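Local coordinates for protein quinone oxidoreductase (Thermus thermophilus, PDB 1IZ0) that binds NADPH and probably uses it to reduce quinones, at residues L93-G98 and E102-F107; V143-A148 and G259-R264; E62-V67 and R71-V76. All blocks are in the same frame, centred on the assembly; numbering follows the deposited sequence.

Contact 1 (L93-G98 and E102-F107); sequences LPLPEG and EEAAAF
Leu95 and Ala104 meet methyl to methyl where the chain, after leaving the edge of the GroES-like sheet, turns back into the short helix 101-105. Two apolar pairs carry this contact. In the first, the branched end of Leu95 fits over the single methyl of Ala104: CD1 of Leu95 lies 3.7 Å from CB of Ala104, and CD2 of Leu95 stands 4.1 Å from the same CB, so that the fork of the leucine straddles it. The leucine reaches the helix because its CG is anti to the carbonyl carbon and beside the backbone N (chi1 -56°), which sends both methyls toward the helix. Only an alanine methyl has to be accommodated on the other side, and the two backbones approach to 7.6 Å between CA of Leu95 and CA of Ala104. Behind the pair, Ala104 also rests on Val64 of strand 62-67, while Leu95 lies against Arg71 and Ala73 of strand 70-75; the helix is thus laid on one face of the sheet.

Phe107 comes one turn after Ala104, past the end of the helix, and its amide is still held by the helix backbone, with N of Phe107 3.2 Å from O of Ala104. Its side chain swings out with CG anti to the backbone N (chi1 166°), carrying the ring toward Leu93. That ring also meets Phe111 of helix 108-120 and touches Leu261 of helix 251-261, a buried apolar setting. Leu93, bonded through its backbone to Ala73, supplies the other half of the second pair. Its approach to the ring is oblique and looser than the methyl contact of Leu95, with CD1 of Leu93 4.3 Å from CE1 of Phe107.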
ATOM      1  N   LEU A  93      -3.955  11.378  11.140  1.00 31.32           N
ATOM      2  CA  LEU A  93      -2.567  10.976  11.303  1.00 31.81           C
ATOM      3  C   LEU A  93      -1.645  12.195  11.175  1.00 31.66           C
ATOM      4  O   LEU A  93      -1.499  12.755  10.089  1.00 32.34           O
ATOM      5  CB  LEU A  93      -2.235   9.927  10.238  1.00 33.45           C
ATOM      6  CG  LEU A  93      -0.936   9.139  10.353  1.00 36.29           C
ATOM      7  CD1 LEU A  93       0.230   9.981   9.875  1.00 39.39           C
ATOM      8  CD2 LEU A  93      -0.750   8.695  11.803  1.00 39.18           C
ATOM      9  N   PRO A  94      -1.013  12.620  12.288  1.00 31.12           N
ATOM     10  CA  PRO A  94      -0.104  13.773  12.300  1.00 30.70           C
ATOM     11  C   PRO A  94       1.110  13.522  11.412  1.00 28.60           C
ATOM     12  O   PRO A  94       1.652  12.413  11.379  1.00 27.93           O
ATOM     13  CB  PRO A  94       0.294  13.897  13.776  1.00 30.84           C
ATOM     14  CG  PRO A  94      -0.807  13.221  14.504  1.00 31.54           C
ATOM     15  CD  PRO A  94      -1.108  12.034  13.635  1.00 32.34           C
ATOM     16  N   LEU A  95       1.544  14.559  10.708  1.00 27.77           N
ATOM     17  CA  LEU A  95       2.683  14.447   9.807  1.00 27.67           C
ATOM     18  C   LEU A  95       3.847  15.298  10.280  1.00 27.21           C
ATOM     19  O   LEU A  95       3.651  16.293  10.975  1.00 26.73           O
ATOM     20  CB  LEU A  95       2.270  14.887   8.401  1.00 25.49           C
ATOM     21  CG  LEU A  95       1.080  14.136   7.797  1.00 25.72           C
ATOM     22  CD1 LEU A  95       0.606  14.834   6.540  1.00 27.09           C
ATOM     23  CD2 LEU A  95       1.484  12.712   7.486  1.00 25.85           C
ATOM     24  N   PRO A  96       5.081  14.913   9.913  1.00 28.51           N
ATOM     25  CA  PRO A  96       6.264  15.678  10.317  1.00 29.03           C
ATOM     26  C   PRO A  96       6.276  16.979   9.528  1.00 28.71           C
ATOM     27  O   PRO A  96       5.845  17.005   8.378  1.00 27.77           O
ATOM     28  CB  PRO A  96       7.431  14.778   9.904  1.00 29.38           C
ATOM     29  CG  PRO A  96       6.816  13.413   9.784  1.00 31.87           C
ATOM     30  CD  PRO A  96       5.474  13.694   9.187  1.00 28.09           C
ATOM     31  N   GLU A  97       6.767  18.051  10.139  1.00 28.97           N
ATOM     32  CA  GLU A  97       6.839  19.338   9.463  1.00 28.71           C
ATOM     33  C   GLU A  97       7.635  19.205   8.175  1.00 28.50           C
ATOM     34  O   GLU A  97       8.664  18.533   8.145  1.00 28.37           O
ATOM     35  CB  GLU A  97       7.517  20.367  10.370  1.00 31.50           C
ATOM     36  CG  GLU A  97       6.697  20.717  11.587  1.00 34.57           C
ATOM     37  CD  GLU A  97       5.434  21.459  11.211  1.00 36.96           C
ATOM     38  OE1 GLU A  97       4.395  21.256  11.882  1.00 37.43           O
ATOM     39  OE2 GLU A  97       5.492  22.252  10.240  1.00 37.90           O
ATOM     40  N   GLY A  98       7.155  19.840   7.111  1.00 28.32           N
ATOM     41  CA  GLY A  98       7.865  19.790   5.846  1.00 29.22           C
ATOM     42  C   GLY A  98       7.529  18.641   4.906  1.00 29.09           C
ATOM     43  O   GLY A  98       7.922  18.675   3.737  1.00 30.55           O
ATOM     44  N   GLU A 102       2.176  15.228  -1.405  1.00 20.48           N
ATOM     45  CA  GLU A 102       2.280  14.055  -2.271  1.00 22.07           C
ATOM     46  C   GLU A 102       2.941  12.874  -1.573  1.00 21.63           C
ATOM     47  O   GLU A 102       2.443  11.750  -1.649  1.00 19.81           O
ATOM     48  CB  GLU A 102       3.060  14.375  -3.552  1.00 23.15           C
ATOM     49  CG  GLU A 102       2.380  15.356  -4.492  1.00 25.15           C
ATOM     50  CD  GLU A 102       2.572  16.802  -4.077  1.00 28.44           C
ATOM     51  OE1 GLU A 102       2.076  17.695  -4.801  1.00 31.48           O
ATOM     52  OE2 GLU A 102       3.220  17.051  -3.037  1.00 27.68           O
ATOM     53  N   GLU A 103       4.065  13.121  -0.904  1.00 20.44           N
ATOM     54  CA  GLU A 103       4.766  12.047  -0.213  1.00 20.32           C
ATOM     55  C   GLU A 103       3.892  11.504   0.920  1.00 19.92           C
ATOM     56  O   GLU A 103       3.877  10.298   1.183  1.00 18.88           O
ATOM     57  CB  GLU A 103       6.104  12.546   0.349  1.00 23.06           C
ATOM     58  CG  GLU A 103       7.087  11.417   0.642  1.00 25.91           C
ATOM     59  CD  GLU A 103       8.437  11.908   1.131  1.00 27.82           C
ATOM     60  OE1 GLU A 103       9.004  12.825   0.499  1.00 29.31           O
ATOM     61  OE2 GLU A 103       8.939  11.366   2.139  1.00 28.63           O
ATOM     62  N   ALA A 104       3.167  12.396   1.592  1.00 16.47           N
ATOM     63  CA  ALA A 104       2.279  11.983   2.680  1.00 18.75           C
ATOM     64  C   ALA A 104       1.152  11.091   2.155  1.00 17.88           C
ATOM     65  O   ALA A 104       0.754  10.130   2.812  1.00 21.38           O
ATOM     66  CB  ALA A 104       1.682  13.215   3.383  1.00 14.85           C
ATOM     67  N   ALA A 105       0.645  11.399   0.967  1.00 17.50           N
ATOM     68  CA  ALA A 105      -0.440  10.615   0.374  1.00 17.33           C
ATOM     69  C   ALA A 105      -0.014   9.202  -0.021  1.00 17.57           C
ATOM     70  O   ALA A 105      -0.851   8.310  -0.172  1.00 18.52           O
ATOM     71  CB  ALA A 105      -0.994  11.341  -0.848  1.00 17.10           C
ATOM     72  N   ALA A 106       1.287   8.997  -0.182  1.00 17.67           N
ATOM     73  CA  ALA A 106       1.815   7.697  -0.580  1.00 18.37           C
ATOM     74  C   ALA A 106       2.260   6.863   0.617  1.00 18.70           C
ATOM     75  O   ALA A 106       2.846   5.791   0.446  1.00 18.37           O
ATOM     76  CB  ALA A 106       2.993   7.895  -1.524  1.00 14.60           C
ATOM     77  N   PHE A 107       1.964   7.337   1.820  1.00 18.35           N
ATOM     78  CA  PHE A 107       2.386   6.637   3.026  1.00 19.53           C
ATOM     79  C   PHE A 107       1.447   5.657   3.750  1.00 19.61           C
ATOM     80  O   PHE A 107       1.786   4.485   3.914  1.00 20.50           O
ATOM     81  CB  PHE A 107       2.906   7.667   4.041  1.00 21.51           C
ATOM     82  CG  PHE A 107       3.070   7.125   5.441  1.00 21.02           C
ATOM     83  CD1 PHE A 107       2.097   7.347   6.405  1.00 23.38           C
ATOM     84  CD2 PHE A 107       4.190   6.374   5.782  1.00 23.86           C
ATOM     85  CE1 PHE A 107       2.233   6.828   7.697  1.00 24.65           C
ATOM     86  CE2 PHE A 107       4.339   5.850   7.067  1.00 24.47           C
ATOM     87  CZ  PHE A 107       3.356   6.078   8.027  1.00 25.92           C
TER

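Contact 2 (V143-A148 and G259-R264); sequences VQVARA and GFLLPR
The last turn of helix 137-148, the helix that follows strand 128-131 in the Rossmann-type nucleotide-binding domain, meets the end of helix 251-261 and the 3-10 turn that follows, through Ala148 and Val145 on one side and Phe260, Leu261 and, from the turn, Arg264 on the other. Ala148 sits at the rim of the Phe260 ring: its carbonyl O lies in the ring plane, 3.9 Å from CZ of Phe260. CB of Ala148 is 3.9 Å from NE of Arg264. Deeper in, CG2 of Val145 touches CD2 of Leu261 at 4.3 Å, and helix 108-120 packs on both residues. Arg264 extends from CG to NE, and its nearly parallel guanidinium overlaps the Phe260 ring off-centre, with NH1 3.4 Å above the ring plane, toward its rim. The same NH1 donates to a lone pair of O of Phe260, 2.8 Å away and nearly in the guanidinium plane, which fixes the turn of the group. A leucine in place of Arg264 would probably leave the Phe260 carbonyl without this donor and its ring face without this flat neighbour. The charge of Arg264 lies near the C-terminal end of helix 137-148, where the helix dipole would probably favour a cation.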
ATOM      1  N   VAL A 143      10.390  -2.591   0.960  1.00 19.13           N
ATOM      2  CA  VAL A 143      11.843  -2.658   1.039  1.00 18.05           C
ATOM      3  C   VAL A 143      12.361  -1.773   2.166  1.00 18.60           C
ATOM      4  O   VAL A 143      13.198  -2.196   2.968  1.00 17.83           O
ATOM      5  CB  VAL A 143      12.506  -2.229  -0.292  1.00 18.13           C
ATOM      6  CG1 VAL A 143      14.028  -2.210  -0.140  1.00 14.82           C
ATOM      7  CG2 VAL A 143      12.109  -3.199  -1.404  1.00 15.50           C
ATOM      8  N   GLN A 144      11.858  -0.545   2.232  1.00 17.39           N
ATOM      9  CA  GLN A 144      12.288   0.389   3.264  1.00 17.19           C
ATOM     10  C   GLN A 144      11.919  -0.088   4.663  1.00 18.88           C
ATOM     11  O   GLN A 144      12.726  -0.002   5.587  1.00 17.15           O
ATOM     12  CB  GLN A 144      11.670   1.768   3.024  1.00 18.02           C
ATOM     13  CG  GLN A 144      12.156   2.459   1.758  1.00 16.39           C
ATOM     14  CD  GLN A 144      11.582   3.852   1.609  1.00 17.64           C
ATOM     15  OE1 GLN A 144      11.892   4.744   2.391  1.00 18.81           O
ATOM     16  NE2 GLN A 144      10.731   4.043   0.607  1.00 16.93           N
ATOM     17  N   VAL A 145      10.692  -0.582   4.824  1.00 17.30           N
ATOM     18  CA  VAL A 145      10.247  -1.050   6.129  1.00 18.10           C
ATOM     19  C   VAL A 145      11.029  -2.286   6.566  1.00 18.55           C
ATOM     20  O   VAL A 145      11.474  -2.371   7.712  1.00 18.17           O
ATOM     21  CB  VAL A 145       8.744  -1.360   6.115  1.00 18.12           C
ATOM     22  CG1 VAL A 145       8.314  -1.921   7.463  1.00 19.28           C
ATOM     23  CG2 VAL A 145       7.967  -0.091   5.795  1.00 16.48           C
ATOM     24  N   ALA A 146      11.208  -3.234   5.652  1.00 18.23           N
ATOM     25  CA  ALA A 146      11.952  -4.443   5.959  1.00 19.41           C
ATOM     26  C   ALA A 146      13.364  -4.065   6.384  1.00 20.15           C
ATOM     27  O   ALA A 146      13.910  -4.640   7.327  1.00 20.97           O
ATOM     28  CB  ALA A 146      11.997  -5.357   4.740  1.00 19.18           C
ATOM     29  N   ARG A 147      13.959  -3.099   5.689  1.00 21.42           N
ATOM     30  CA  ARG A 147      15.314  -2.652   6.023  1.00 23.57           C
ATOM     31  C   ARG A 147      15.370  -2.090   7.439  1.00 22.63           C
ATOM     32  O   ARG A 147      16.271  -2.426   8.211  1.00 21.44           O
ATOM     33  CB  ARG A 147      15.783  -1.576   5.040  1.00 27.51           C
ATOM     34  CG  ARG A 147      16.230  -2.104   3.691  1.00 34.44           C
ATOM     35  CD  ARG A 147      17.708  -2.448   3.716  1.00 40.56           C
ATOM     36  NE  ARG A 147      18.012  -3.525   4.653  1.00 43.62           N
ATOM     37  CZ  ARG A 147      19.226  -3.763   5.139  1.00 46.86           C
ATOM     38  NH1 ARG A 147      20.248  -2.995   4.778  1.00 46.21           N
ATOM     39  NH2 ARG A 147      19.419  -4.769   5.986  1.00 49.74           N
ATOM     40  N   ALA A 148      14.409  -1.231   7.772  1.00 20.49           N
ATOM     41  CA  ALA A 148      14.343  -0.620   9.097  1.00 20.21           C
ATOM     42  C   ALA A 148      14.132  -1.673  10.180  1.00 20.98           C
ATOM     43  O   ALA A 148      14.447  -1.446  11.350  1.00 19.86           O
ATOM     44  CB  ALA A 148      13.212   0.390   9.150  1.00 18.03           C
ATOM     45  N   GLY A 259       3.888   3.739  16.169  1.00 27.34           N
ATOM     46  CA  GLY A 259       4.974   4.038  17.083  1.00 25.54           C
ATOM     47  C   GLY A 259       6.303   3.698  16.445  1.00 25.63           C
ATOM     48  O   GLY A 259       7.353   4.202  16.846  1.00 27.36           O
ATOM     49  N   PHE A 260       6.264   2.841  15.435  1.00 24.99           N
ATOM     50  CA  PHE A 260       7.484   2.437  14.751  1.00 22.76           C
ATOM     51  C   PHE A 260       7.692   3.200  13.452  1.00 22.23           C
ATOM     52  O   PHE A 260       8.812   3.587  13.128  1.00 21.39           O
ATOM     53  CB  PHE A 260       7.444   0.936  14.473  1.00 21.59           C
ATOM     54  CG  PHE A 260       8.611   0.434  13.673  1.00 21.51           C
ATOM     55  CD1 PHE A 260       8.600   0.499  12.286  1.00 19.08           C
ATOM     56  CD2 PHE A 260       9.722  -0.105  14.307  1.00 21.48           C
ATOM     57  CE1 PHE A 260       9.674   0.035  11.540  1.00 19.95           C
ATOM     58  CE2 PHE A 260      10.802  -0.572  13.568  1.00 23.26           C
ATOM     59  CZ  PHE A 260      10.776  -0.502  12.178  1.00 20.31           C
ATOM     60  N   LEU A 261       6.607   3.418  12.719  1.00 21.95           N
ATOM     61  CA  LEU A 261       6.665   4.111  11.437  1.00 21.52           C
ATOM     62  C   LEU A 261       6.797   5.641  11.494  1.00 22.79           C
ATOM     63  O   LEU A 261       7.636   6.215  10.797  1.00 22.01           O
ATOM     64  CB  LEU A 261       5.429   3.741  10.613  1.00 19.68           C
ATOM     65  CG  LEU A 261       5.278   2.264  10.228  1.00 20.19           C
ATOM     66  CD1 LEU A 261       3.894   2.032   9.627  1.00 19.06           C
ATOM     67  CD2 LEU A 261       6.364   1.864   9.246  1.00 16.75           C
ATOM     68  N   LEU A 262       5.975   6.299  12.310  1.00 22.57           N
ATOM     69  CA  LEU A 262       6.006   7.759  12.404  1.00 24.15           C
ATOM     70  C   LEU A 262       7.356   8.395  12.732  1.00 25.05           C
ATOM     71  O   LEU A 262       7.777   9.341  12.065  1.00 24.86           O
ATOM     72  CB  LEU A 262       4.962   8.249  13.405  1.00 26.14           C
ATOM     73  CG  LEU A 262       3.514   8.047  12.968  1.00 26.46           C
ATOM     74  CD1 LEU A 262       2.591   8.738  13.967  1.00 28.92           C
ATOM     75  CD2 LEU A 262       3.317   8.615  11.571  1.00 25.81           C
ATOM     76  N   PRO A 263       8.051   7.903  13.767  1.00 24.99           N
ATOM     77  CA  PRO A 263       9.345   8.532  14.055  1.00 26.02           C
ATOM     78  C   PRO A 263      10.321   8.394  12.888  1.00 25.09           C
ATOM     79  O   PRO A 263      11.349   9.065  12.848  1.00 28.03           O
ATOM     80  CB  PRO A 263       9.834   7.778  15.298  1.00 26.00           C
ATOM     81  CG  PRO A 263       8.539   7.386  15.986  1.00 27.56           C
ATOM     82  CD  PRO A 263       7.682   6.935  14.815  1.00 26.20           C
ATOM     83  N   ARG A 264      10.003   7.522  11.938  1.00 23.08           N
ATOM     84  CA  ARG A 264      10.887   7.309  10.801  1.00 23.02           C
ATOM     85  C   ARG A 264      10.424   7.986   9.509  1.00 22.28           C
ATOM     86  O   ARG A 264      11.179   8.069   8.542  1.00 20.96           O
ATOM     87  CB  ARG A 264      11.049   5.810  10.548  1.00 23.62           C
ATOM     88  CG  ARG A 264      11.707   5.044  11.677  1.00 23.85           C
ATOM     89  CD  ARG A 264      11.786   3.565  11.326  1.00 25.16           C
ATOM     90  NE  ARG A 264      12.717   2.844  12.190  1.00 24.49           N
ATOM     91  CZ  ARG A 264      12.485   2.549  13.465  1.00 26.30           C
ATOM     92  NH1 ARG A 264      11.339   2.905  14.047  1.00 24.07           N
ATOM     93  NH2 ARG A 264      13.410   1.902  14.160  1.00 27.60           N
TER

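Contact 3 (E62-V67 and R71-V76)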
ATOM      1  N   GLU A  62      -7.368   7.184   0.562  1.00 26.27           N
ATOM      2  CA  GLU A  62      -6.131   7.646   1.183  1.00 25.91           C
ATOM      3  C   GLU A  62      -6.007   9.142   0.937  1.00 24.42           C
ATOM      4  O   GLU A  62      -5.614   9.577  -0.144  1.00 24.81           O
ATOM      5  CB  GLU A  62      -4.958   6.889   0.573  1.00 25.30           C
ATOM      6  CG  GLU A  62      -3.680   6.969   1.364  1.00 28.84           C
ATOM      7  CD  GLU A  62      -2.697   5.891   0.949  1.00 28.71           C
ATOM      8  OE1 GLU A  62      -2.907   5.275  -0.121  1.00 29.03           O
ATOM      9  OE2 GLU A  62      -1.715   5.667   1.687  1.00 29.05           O
ATOM     10  N   VAL A  63      -6.330   9.922   1.961  1.00 22.48           N
ATOM     11  CA  VAL A  63      -6.333  11.367   1.854  1.00 23.47           C
ATOM     12  C   VAL A  63      -5.316  12.114   2.709  1.00 23.69           C
ATOM     13  O   VAL A  63      -4.880  11.632   3.755  1.00 24.58           O
ATOM     14  CB  VAL A  63      -7.758  11.892   2.183  1.00 24.24           C
ATOM     15  CG1 VAL A  63      -7.736  13.370   2.486  1.00 27.90           C
ATOM     16  CG2 VAL A  63      -8.675  11.625   1.008  1.00 25.79           C
ATOM     17  N   VAL A  64      -4.941  13.294   2.229  1.00 22.15           N
ATOM     18  CA  VAL A  64      -4.019  14.187   2.920  1.00 21.52           C
ATOM     19  C   VAL A  64      -4.644  15.577   2.816  1.00 21.32           C
ATOM     20  O   VAL A  64      -5.059  15.999   1.731  1.00 19.34           O
ATOM     21  CB  VAL A  64      -2.631  14.197   2.264  1.00 21.75           C
ATOM     22  CG1 VAL A  64      -1.778  15.304   2.860  1.00 21.96           C
ATOM     23  CG2 VAL A  64      -1.957  12.857   2.488  1.00 22.64           C
ATOM     24  N   GLY A  65      -4.738  16.280   3.938  1.00 20.82           N
ATOM     25  CA  GLY A  65      -5.344  17.597   3.896  1.00 22.13           C
ATOM     26  C   GLY A  65      -5.164  18.438   5.142  1.00 22.57           C
ATOM     27  O   GLY A  65      -4.491  18.038   6.093  1.00 20.97           O
ATOM     28  N   VAL A  66      -5.803  19.599   5.143  1.00 23.61           N
ATOM     29  CA  VAL A  66      -5.685  20.527   6.254  1.00 26.20           C
ATOM     30  C   VAL A  66      -6.924  20.670   7.130  1.00 27.38           C
ATOM     31  O   VAL A  66      -8.056  20.696   6.647  1.00 27.25           O
ATOM     32  CB  VAL A  66      -5.292  21.926   5.732  1.00 26.65           C
ATOM     33  CG1 VAL A  66      -5.216  22.915   6.887  1.00 28.38           C
ATOM     34  CG2 VAL A  66      -3.955  21.847   5.006  1.00 26.09           C
ATOM     35  N   VAL A  67      -6.686  20.767   8.433  1.00 29.54           N
ATOM     36  CA  VAL A  67      -7.750  20.951   9.411  1.00 31.78           C
ATOM     37  C   VAL A  67      -7.255  22.020  10.380  1.00 33.26           C
ATOM     38  O   VAL A  67      -6.335  21.778  11.164  1.00 32.90           O
ATOM     39  CB  VAL A  67      -8.041  19.659  10.198  1.00 31.61           C
ATOM     40  CG1 VAL A  67      -9.148  19.905  11.218  1.00 31.51           C
ATOM     41  CG2 VAL A  67      -8.440  18.550   9.243  1.00 32.04           C
ATOM     42  N   ARG A  71      -1.809  20.036   8.705  1.00 27.41           N
ATOM     43  CA  ARG A  71      -1.946  18.958   7.727  1.00 26.12           C
ATOM     44  C   ARG A  71      -1.914  17.552   8.337  1.00 25.43           C
ATOM     45  O   ARG A  71      -1.051  17.228   9.162  1.00 24.00           O
ATOM     46  CB  ARG A  71      -0.852  19.076   6.668  1.00 29.07           C
ATOM     47  CG  ARG A  71      -0.873  17.971   5.613  1.00 30.03           C
ATOM     48  CD  ARG A  71       0.157  18.264   4.534  1.00 32.15           C
ATOM     49  NE  ARG A  71      -0.107  19.548   3.896  1.00 33.50           N
ATOM     50  CZ  ARG A  71       0.837  20.351   3.415  1.00 37.02           C
ATOM     51  NH1 ARG A  71       2.118  20.002   3.501  1.00 37.73           N
ATOM     52  NH2 ARG A  71       0.505  21.505   2.849  1.00 34.98           N
ATOM     53  N   TYR A  72      -2.852  16.718   7.899  1.00 23.26           N
ATOM     54  CA  TYR A  72      -2.983  15.348   8.381  1.00 22.14           C
ATOM     55  C   TYR A  72      -3.194  14.395   7.213  1.00 22.27           C
ATOM     56  O   TYR A  72      -3.596  14.808   6.122  1.00 21.98           O
ATOM     57  CB  TYR A  72      -4.210  15.212   9.284  1.00 22.33           C
ATOM     58  CG  TYR A  72      -4.188  16.007  10.568  1.00 22.85           C
ATOM     59  CD1 TYR A  72      -3.581  15.497  11.713  1.00 23.82           C
ATOM     60  CD2 TYR A  72      -4.820  17.248  10.649  1.00 21.74           C
ATOM     61  CE1 TYR A  72      -3.611  16.199  12.920  1.00 23.73           C
ATOM     62  CE2 TYR A  72      -4.859  17.961  11.849  1.00 23.41           C
ATOM     63  CZ  TYR A  72      -4.255  17.426  12.982  1.00 24.96           C
ATOM     64  OH  TYR A  72      -4.324  18.101  14.182  1.00 25.91           O
ATOM     65  N   ALA A  73      -2.932  13.117   7.463  1.00 20.89           N
ATOM     66  CA  ALA A  73      -3.148  12.067   6.474  1.00 20.78           C
ATOM     67  C   ALA A  73      -4.282  11.245   7.075  1.00 20.85           C
ATOM     68  O   ALA A  73      -4.437  11.208   8.297  1.00 20.98           O
ATOM     69  CB  ALA A  73      -1.903  11.205   6.318  1.00 18.52           C
ATOM     70  N   ALA A  74      -5.084  10.595   6.243  1.00 20.58           N
ATOM     71  CA  ALA A  74      -6.172   9.801   6.789  1.00 21.89           C
ATOM     72  C   ALA A  74      -6.680   8.738   5.840  1.00 22.12           C
ATOM     73  O   ALA A  74      -6.617   8.889   4.621  1.00 23.03           O
ATOM     74  CB  ALA A  74      -7.331  10.709   7.199  1.00 20.01           C
ATOM     75  N   LEU A  75      -7.174   7.650   6.417  1.00 22.25           N
ATOM     76  CA  LEU A  75      -7.758   6.572   5.644  1.00 22.65           C
ATOM     77  C   LEU A  75      -9.252   6.714   5.855  1.00 24.22           C
ATOM     78  O   LEU A  75      -9.730   6.716   6.990  1.00 25.80           O
ATOM     79  CB  LEU A  75      -7.281   5.210   6.140  1.00 22.83           C
ATOM     80  CG  LEU A  75      -5.879   4.848   5.660  1.00 24.76           C
ATOM     81  CD1 LEU A  75      -5.542   3.436   6.056  1.00 24.04           C
ATOM     82  CD2 LEU A  75      -5.829   4.989   4.146  1.00 27.66           C
ATOM     83  N   VAL A  76      -9.981   6.863   4.758  1.00 24.32           N
ATOM     84  CA  VAL A  76     -11.427   7.025   4.811  1.00 25.51           C
ATOM     85  C   VAL A  76     -12.011   5.893   3.968  1.00 24.73           C
ATOM     86  O   VAL A  76     -11.298   5.290   3.165  1.00 25.13           O
ATOM     87  CB  VAL A  76     -11.831   8.403   4.219  1.00 25.94           C
ATOM     88  CG1 VAL A  76     -13.304   8.629   4.379  1.00 30.87           C
ATOM     89  CG2 VAL A  76     -11.071   9.518   4.917  1.00 26.67           C
TER
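Val63 and Ala74 bond to each other in both directions, N of Val63 to O of Ala74 at 2.9 Å and N of Ala74 to O of Val63 at 2.7 Å. Two residues along, Gly65 and Tyr72 repeat the ring: N of Gly65 gives its hydrogen to O of Tyr72 at 2.9 Å, and N of Tyr72 gives one to O of Gly65 at 2.8 Å. Three of the four bonds are close to straight, about 165° at the hydrogen, while Ala74 N to Val63 O is more bent at 149°. Between the rings, CA-H groups add to the load on the carbonyls; CA of Ala73, for instance, is 3.3 Å from O of Val63.

The strands form a beta hairpin within the sheet of the GroES-like domain. Glu62, Val64 and Val66, in the non-hydrogen-bonded pairs, turn their backbone groups outward to strand 27-37, and Ala73 bonds to Leu93, so both strands are paired on their outer edges too.

On the face carrying Glu62, Val64, Ala73 and Leu75, the aliphatic part of Glu62 runs beside Leu75, CG of Glu62 being 4.0 Å from CD2 of Leu75. Its buried carboxylate is answered by Lys297, which makes a salt bridge to OE1, and by the amide of Val109, bonded to OE2. Arg71 leaves the strand with CG anti to the backbone N (chi1 178°) and passes CD within 3.9 Å of CG1 of Val64, then bends at chi3, and its NE forms a salt bridge with Glu33 OE1, while its NH1 makes a weak bond to O of Leu99. On the other face the Tyr72 ring crosses Val67 at about a right angle, with CE2 of Tyr72 4.0 Å from CB of Val67.

Along the chain contact 3 comes first, then contact 1, and contact 2 last, pairing helix 137-148 with the distant helix 251-261. Contacts 1 and 3 are close neighbours, their centres about 9 Å apart: strands 70-75 and 93-94 lie next to each other in the same sheet, and the segment 102-107 packs against the hairpin. Contacts 1 and 2, about 14 Å apart between centres, touch through Leu93 on Leu262 and Phe107 on Leu261. Contacts 2 and 3 do not meet; their nearest atoms are about 8 Å apart. Contact 1 therefore lies between the GroES-like sheet and the helices around the nucleotide-binding domain, touching the former by a backbone bond and packing, the latter by apolar packing.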